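Local coordinates for protein D-alanyl-D-alanine carboxypeptidase DacD (Escherichia coli, PDB 5FSR) that removes the terminal D-alanine from the peptide side chains of cell wall precursors, as a penicillin-binding serine DD-carboxypeptidase that takes part in peptidoglycan synthesis, at residues A[53-56]-A[57-60]; A[322-325]-A[326-329]. All coordinates share one frame; numbering follows the deposited sequence.

Contact 1. Residues A[53-56]-A[57-60]; sequences AGNE and HQQR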
ATOM      1  N   ALA A  53      -7.224  14.433   1.166  1.00 28.10           N
ATOM      2  CA  ALA A  53      -7.513  13.525   2.269  1.00 28.04           C
ATOM      3  C   ALA A  53      -8.637  14.013   3.169  1.00 29.72           C
ATOM      4  O   ALA A  53      -8.690  15.178   3.466  1.00 30.93           O
ATOM      5  CB  ALA A  53      -6.265  13.290   3.117  1.00 27.16           C
ATOM      6  N   GLY A  54      -9.526  13.102   3.589  1.00 30.18           N
ATOM      7  CA  GLY A  54     -10.582  13.390   4.565  1.00 31.90           C
ATOM      8  C   GLY A  54     -10.537  12.373   5.691  1.00 31.82           C
ATOM      9  O   GLY A  54     -10.397  11.193   5.415  1.00 30.78           O
ATOM     10  N   ASN A  55     -10.605  12.834   6.944  1.00 33.23           N
ATOM     11  CA  ASN A  55     -10.740  11.980   8.126  1.00 33.87           C
ATOM     12  C   ASN A  55      -9.698  10.830   8.122  1.00 32.05           C
ATOM     13  O   ASN A  55      -9.987   9.670   8.451  1.00 31.67           O
ATOM     14  CB  ASN A  55     -12.201  11.459   8.184  1.00 35.46           C
ATOM     15  CG  ASN A  55     -12.560  10.777   9.511  1.00 36.67           C
ATOM     16  OD1 ASN A  55     -11.806  10.825  10.483  1.00 36.71           O
ATOM     17  ND2 ASN A  55     -13.752  10.147   9.556  1.00 38.02           N
ATOM     18  N   GLU A  56      -8.478  11.174   7.724  1.00 30.91           N
ATOM     19  CA  GLU A  56      -7.485  10.165   7.381  1.00 29.30           C
ATOM     20  C   GLU A  56      -6.862   9.415   8.561  1.00 29.40           C
ATOM     21  O   GLU A  56      -6.227   8.356   8.340  1.00 28.13           O
ATOM     22  CB  GLU A  56      -6.376  10.754   6.538  1.00 28.24           C
ATOM     23  CG  GLU A  56      -5.490  11.748   7.275  1.00 28.90           C
ATOM     24  CD  GLU A  56      -5.772  13.198   6.916  1.00 29.82           C
ATOM     25  OE1 GLU A  56      -6.959  13.516   6.657  1.00 30.49           O
ATOM     26  OE2 GLU A  56      -4.808  13.999   6.916  1.00 30.06           O
ATOM     27  N   HIS A  57      -6.982   9.974   9.767  1.00 30.82           N
ATOM     28  CA  HIS A  57      -6.371   9.409  10.960  1.00 31.33           C
ATOM     29  C   HIS A  57      -7.403   8.702  11.849  1.00 32.64           C
ATOM     30  O   HIS A  57      -7.027   8.079  12.857  1.00 33.24           O
ATOM     31  CB  HIS A  57      -5.618  10.502  11.779  1.00 32.58           C
ATOM     32  CG  HIS A  57      -4.348  10.998  11.137  1.00 31.79           C
ATOM     33  ND1 HIS A  57      -4.261  12.213  10.479  1.00 32.15           N
ATOM     34  CD2 HIS A  57      -3.119  10.431  11.028  1.00 30.85           C
ATOM     35  CE1 HIS A  57      -3.037  12.379  10.008  1.00 31.25           C
ATOM     36  NE2 HIS A  57      -2.327  11.307  10.318  1.00 30.75           N
ATOM     37  N   GLN A  58      -8.692   8.761  11.503  1.00 33.44           N
ATOM     38  CA  GLN A  58      -9.686   8.041  12.283  1.00 34.67           C
ATOM     39  C   GLN A  58      -9.345   6.539  12.314  1.00 33.41           C
ATOM     40  O   GLN A  58      -9.040   5.941  11.276  1.00 31.97           O
ATOM     41  CB  GLN A  58     -11.114   8.283  11.754  1.00 35.97           C
ATOM     42  CG  GLN A  58     -12.139   7.228  12.135  1.00 37.05           C
ATOM     43  CD  GLN A  58     -13.556   7.592  11.813  1.00 38.89           C
ATOM     44  OE1 GLN A  58     -13.840   8.706  11.432  1.00 39.87           O
ATOM     45  NE2 GLN A  58     -14.489   6.638  12.026  1.00 40.10           N
ATOM     46  N   GLN A  59      -9.388   5.962  13.522  1.00 34.23           N
ATOM     47  CA  GLN A  59      -9.182   4.537  13.738  1.00 33.28           C
ATOM     48  C   GLN A  59     -10.418   3.794  13.264  1.00 33.42           C
ATOM     49  O   GLN A  59     -11.527   4.054  13.716  1.00 35.24           O
ATOM     50  CB  GLN A  59      -8.857   4.209  15.215  1.00 34.58           C
ATOM     51  CG  GLN A  59      -7.538   4.816  15.699  1.00 34.39           C
ATOM     52  CD  GLN A  59      -6.996   4.224  17.007  1.00 35.61           C
ATOM     53  OE1 GLN A  59      -7.575   3.289  17.595  1.00 36.52           O
ATOM     54  NE2 GLN A  59      -5.833   4.720  17.434  1.00 35.66           N
ATOM     55  N   ARG A  60     -10.190   2.870  12.337  1.00 31.66           N
ATOM     56  CA  ARG A  60     -11.225   2.056  11.704  1.00 31.67           C
ATOM     57  C   ARG A  60     -10.668   0.652  11.597  1.00 30.11           C
ATOM     58  O   ARG A  60      -9.495   0.455  11.275  1.00 28.72           O
ATOM     59  CB  ARG A  60     -11.546   2.560  10.301  1.00 31.18           C
ATOM     60  CG  ARG A  60     -11.843   4.050  10.229  1.00 32.37           C
ATOM     61  CD  ARG A  60     -12.037   4.515   8.799  1.00 31.94           C
ATOM     62  NE  ARG A  60     -13.362   4.124   8.378  1.00 33.50           N
ATOM     63  CZ  ARG A  60     -14.451   4.894   8.301  1.00 35.47           C
ATOM     64  NH1 ARG A  60     -14.409   6.198   8.528  1.00 36.22           N
ATOM     65  NH2 ARG A  60     -15.613   4.325   7.944  1.00 36.97           N
TER
HETATM   66  O   HOH W   1      -9.332   6.632   8.450  1.00 29.62           O

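Contact 2. Residues A[322-325]-A[326-329]; sequences KAEI and PHIK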
ATOM      1  N   LYS A 322      -0.315  20.765 -12.687  1.00 36.02           N
ATOM      2  CA  LYS A 322       0.220  20.883 -14.038  1.00 37.45           C
ATOM      3  C   LYS A 322       0.198  22.335 -14.527  1.00 39.38           C
ATOM      4  O   LYS A 322       1.109  22.772 -15.239  1.00 40.63           O
ATOM      5  CB  LYS A 322      -0.574  20.010 -15.003  1.00 37.90           C
ATOM      6  CG  LYS A 322      -0.602  18.531 -14.656  1.00 36.27           C
ATOM      7  CD  LYS A 322      -0.829  17.687 -15.901  1.00 37.22           C
ATOM      8  CE  LYS A 322      -0.374  16.254 -15.721  1.00 35.73           C
ATOM      9  NZ  LYS A 322      -0.431  15.606 -17.051  1.00 37.12           N
ATOM     10  N   ALA A 323      -0.855  23.069 -14.162  1.00 39.71           N
ATOM     11  CA  ALA A 323      -0.945  24.466 -14.510  1.00 41.56           C
ATOM     12  C   ALA A 323       0.198  25.281 -13.904  1.00 41.61           C
ATOM     13  O   ALA A 323       0.541  26.327 -14.448  1.00 43.33           O
ATOM     14  CB  ALA A 323      -2.288  25.035 -14.092  1.00 42.06           C
ATOM     15  N   GLU A 324       0.781  24.796 -12.796  1.00 39.80           N
ATOM     16  CA  GLU A 324       1.913  25.466 -12.148  1.00 40.05           C
ATOM     17  C   GLU A 324       3.343  25.239 -12.733  1.00 40.60           C
ATOM     18  O   GLU A 324       4.271  26.019 -12.422  1.00 41.39           O
ATOM     19  CB  GLU A 324       1.848  25.272 -10.628  1.00 38.45           C
ATOM     20  CG  GLU A 324       0.554  25.786 -10.004  1.00 38.53           C
ATOM     21  CD  GLU A 324       0.124  27.166 -10.504  1.00 40.65           C
ATOM     22  OE1 GLU A 324       0.972  28.076 -10.534  1.00 41.82           O
ATOM     23  OE2 GLU A 324      -1.043  27.340 -10.931  1.00 41.33           O
ATOM     24  N   ILE A 325       3.493  24.279 -13.647  1.00 40.43           N
ATOM     25  CA  ILE A 325       4.799  23.953 -14.207  1.00 41.11           C
ATOM     26  C   ILE A 325       5.451  25.143 -14.914  1.00 43.44           C
ATOM     27  O   ILE A 325       6.626  25.415 -14.682  1.00 44.03           O
ATOM     28  CB  ILE A 325       4.753  22.715 -15.145  1.00 40.91           C
ATOM     29  CG1 ILE A 325       4.256  21.466 -14.390  1.00 38.70           C
ATOM     30  CG2 ILE A 325       6.113  22.455 -15.803  1.00 42.00           C
ATOM     31  CD1 ILE A 325       5.120  20.991 -13.233  1.00 37.26           C
ATOM     32  N   PRO A 326       4.702  25.870 -15.765  1.00 45.02           N
ATOM     33  CA  PRO A 326       5.322  27.060 -16.366  1.00 47.43           C
ATOM     34  C   PRO A 326       5.626  28.230 -15.403  1.00 47.89           C
ATOM     35  O   PRO A 326       6.332  29.140 -15.776  1.00 49.81           O
ATOM     36  CB  PRO A 326       4.300  27.474 -17.432  1.00 48.95           C
ATOM     37  CG  PRO A 326       3.486  26.237 -17.682  1.00 47.59           C
ATOM     38  CD  PRO A 326       3.362  25.637 -16.328  1.00 45.05           C
ATOM     39  N   HIS A 327       5.104  28.189 -14.184  1.00 46.43           N
ATOM     40  CA  HIS A 327       5.299  29.230 -13.186  1.00 47.01           C
ATOM     41  C   HIS A 327       6.316  28.942 -12.077  1.00 46.27           C
ATOM     42  O   HIS A 327       6.413  29.762 -11.161  1.00 46.80           O
ATOM     43  CB  HIS A 327       3.959  29.533 -12.528  1.00 46.32           C
ATOM     44  CG  HIS A 327       2.880  29.846 -13.504  1.00 47.44           C
ATOM     45  ND1 HIS A 327       1.648  29.231 -13.466  1.00 46.43           N
ATOM     46  CD2 HIS A 327       2.846  30.700 -14.553  1.00 49.64           C
ATOM     47  CE1 HIS A 327       0.900  29.696 -14.448  1.00 47.97           C
ATOM     48  NE2 HIS A 327       1.604  30.584 -15.123  1.00 49.98           N
ATOM     49  N   ILE A 328       7.059  27.823 -12.143  1.00 45.40           N
ATOM     50  CA  ILE A 328       8.054  27.466 -11.117  1.00 44.88           C
ATOM     51  C   ILE A 328       9.410  28.049 -11.474  1.00 47.04           C
ATOM     52  O   ILE A 328       9.875  27.870 -12.588  1.00 48.29           O
ATOM     53  CB  ILE A 328       8.237  25.936 -10.959  1.00 43.04           C
ATOM     54  CG1 ILE A 328       6.952  25.280 -10.432  1.00 41.02           C
ATOM     55  CG2 ILE A 328       9.428  25.598 -10.049  1.00 42.85           C
ATOM     56  CD1 ILE A 328       6.665  25.447  -8.948  1.00 40.04           C
ATOM     57  N   LYS A 329      10.048  28.724 -10.528  1.00 47.92           N
ATOM     58  CA  LYS A 329      11.339  29.374 -10.761  1.00 50.34           C
ATOM     59  C   LYS A 329      12.221  29.155  -9.558  1.00 50.15           C
ATOM     60  O   LYS A 329      11.730  29.166  -8.421  1.00 49.12           O
ATOM     61  CB  LYS A 329      11.178  30.895 -10.967  1.00 52.62           C
ATOM     62  CG  LYS A 329      10.289  31.309 -12.127  1.00 53.41           C
ATOM     63  CD  LYS A 329      10.930  31.111 -13.491  1.00 54.93           C
ATOM     64  CE  LYS A 329       9.897  31.371 -14.587  1.00 55.50           C
ATOM     65  NZ  LYS A 329      10.503  31.478 -15.945  1.00 57.64           N
TER

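Contact 1. Residues A[53-56]-A[57-60]
The side chains of Asn55 and Gln58 cross at the two ends of a type I beta turn. This is the tight part of the contact. The carboxamide of Asn55 reaches over the turn, with CG anti to the backbone N (chi1 -169°), and its ND2 lies 2.4 Å from OE1 of Gln58. A hydrogen bond is indicated, but the distance is too short to be taken at face value. The two amide planes are turned 53° apart.

The tightness rests rather on the bonds gathered at Asn55 O. The turn's own backbone bond is weak, with Gln58 N 3.4 Å from Asn55 O. A water adds a second link. It donates to Asn55 O at 3.1 Å and to Gln58 O at 2.9 Å, and so bridges the two carbonyls. Ser39 OG is also bonded to Asn55 O.

The other pair is looser, because no bond forms between its side chains; both pairs lie at the surface. Glu56 and His57 run side by side and point the same way. CG of Glu56 sits 3.5 Å from ND1 of His57, approaching the ring obliquely. The carboxylate stays back, with OE2 of Glu56 4.0 Å from ND1 of His57.

Neighbouring parts of the chain hold the turn in place. Asn55 ND2 is bonded to Gly38 O just before strand 39-44, and Ser39 is the first residue of that strand. The His57 ring meets that of Tyr183 in helix 182-193. The turn thus leads out of edge strand 50-54 of the five-stranded antiparallel sheet, toward helix 66-79.

Contact 2. Residues A[322-325]-A[326-329]
Glu324 and His327 cross at an angle, with the carboxylate and imidazole planes 33° apart. His327 ND1 donates to Glu324 OE1 at 3.2 Å. The bond is moderately bent, 146° at the hydrogen. The ring nitrogen meets OE1 from above the carboxylate plane, while OE1 itself is tilted somewhat out of the ring plane. Glu324 gets there by a bend at chi2 (-45°), which folds the carboxylate back toward the histidine. Its other oxygen, OE2, forms a salt bridge with Arg357. The carboxylate therefore has a partner on each oxygen. Arg357 would favour its charged form, while Asp356, a like charge close to OE1, would probably work against it.

The backbone repeats the same pairing, with His327 N bonded to Glu324 O at 2.9 Å. Ile325 N is likewise bonded to Lys322 O at 3.2 Å. These bonds between residues three apart mark a short 3-10 segment, which joins strand 316-321 to strand 328-330 in the C-terminal domain of this penicillin-binding protein.

Pro326 continues the 3-10 turn with its ring beside Ile325, CD lying 3.4 Å from CB of Ile325. Ile328 sets its CG1 against Glu324 O at 3.4 Å as the chain enters the strand. From there its side chain packs on Leu354 and Asp356 of strand 350-356, whereas Ile325 turns to Val286 of strand 283-289.

Overall arrangement
Contact 1 comes first along the chain, in the carboxypeptidase domain. It joins the end of strand 50-54 to the start of strand 39-44 and to helix 182-193. The chain then runs on through the domain and along helix 265-282 into the C-terminal domain. There contact 2 closes the connection between strands 316-321 and 328-330, the second of them an edge strand of a three-stranded antiparallel sheet. Contact 2 joins strands of the C-terminal domain and also touches Phe28 and the end of helix 265-282. The two contacts follow in series; they neither nest nor cross. The nearest atoms of contacts 1 and 2 are about 17 Å apart.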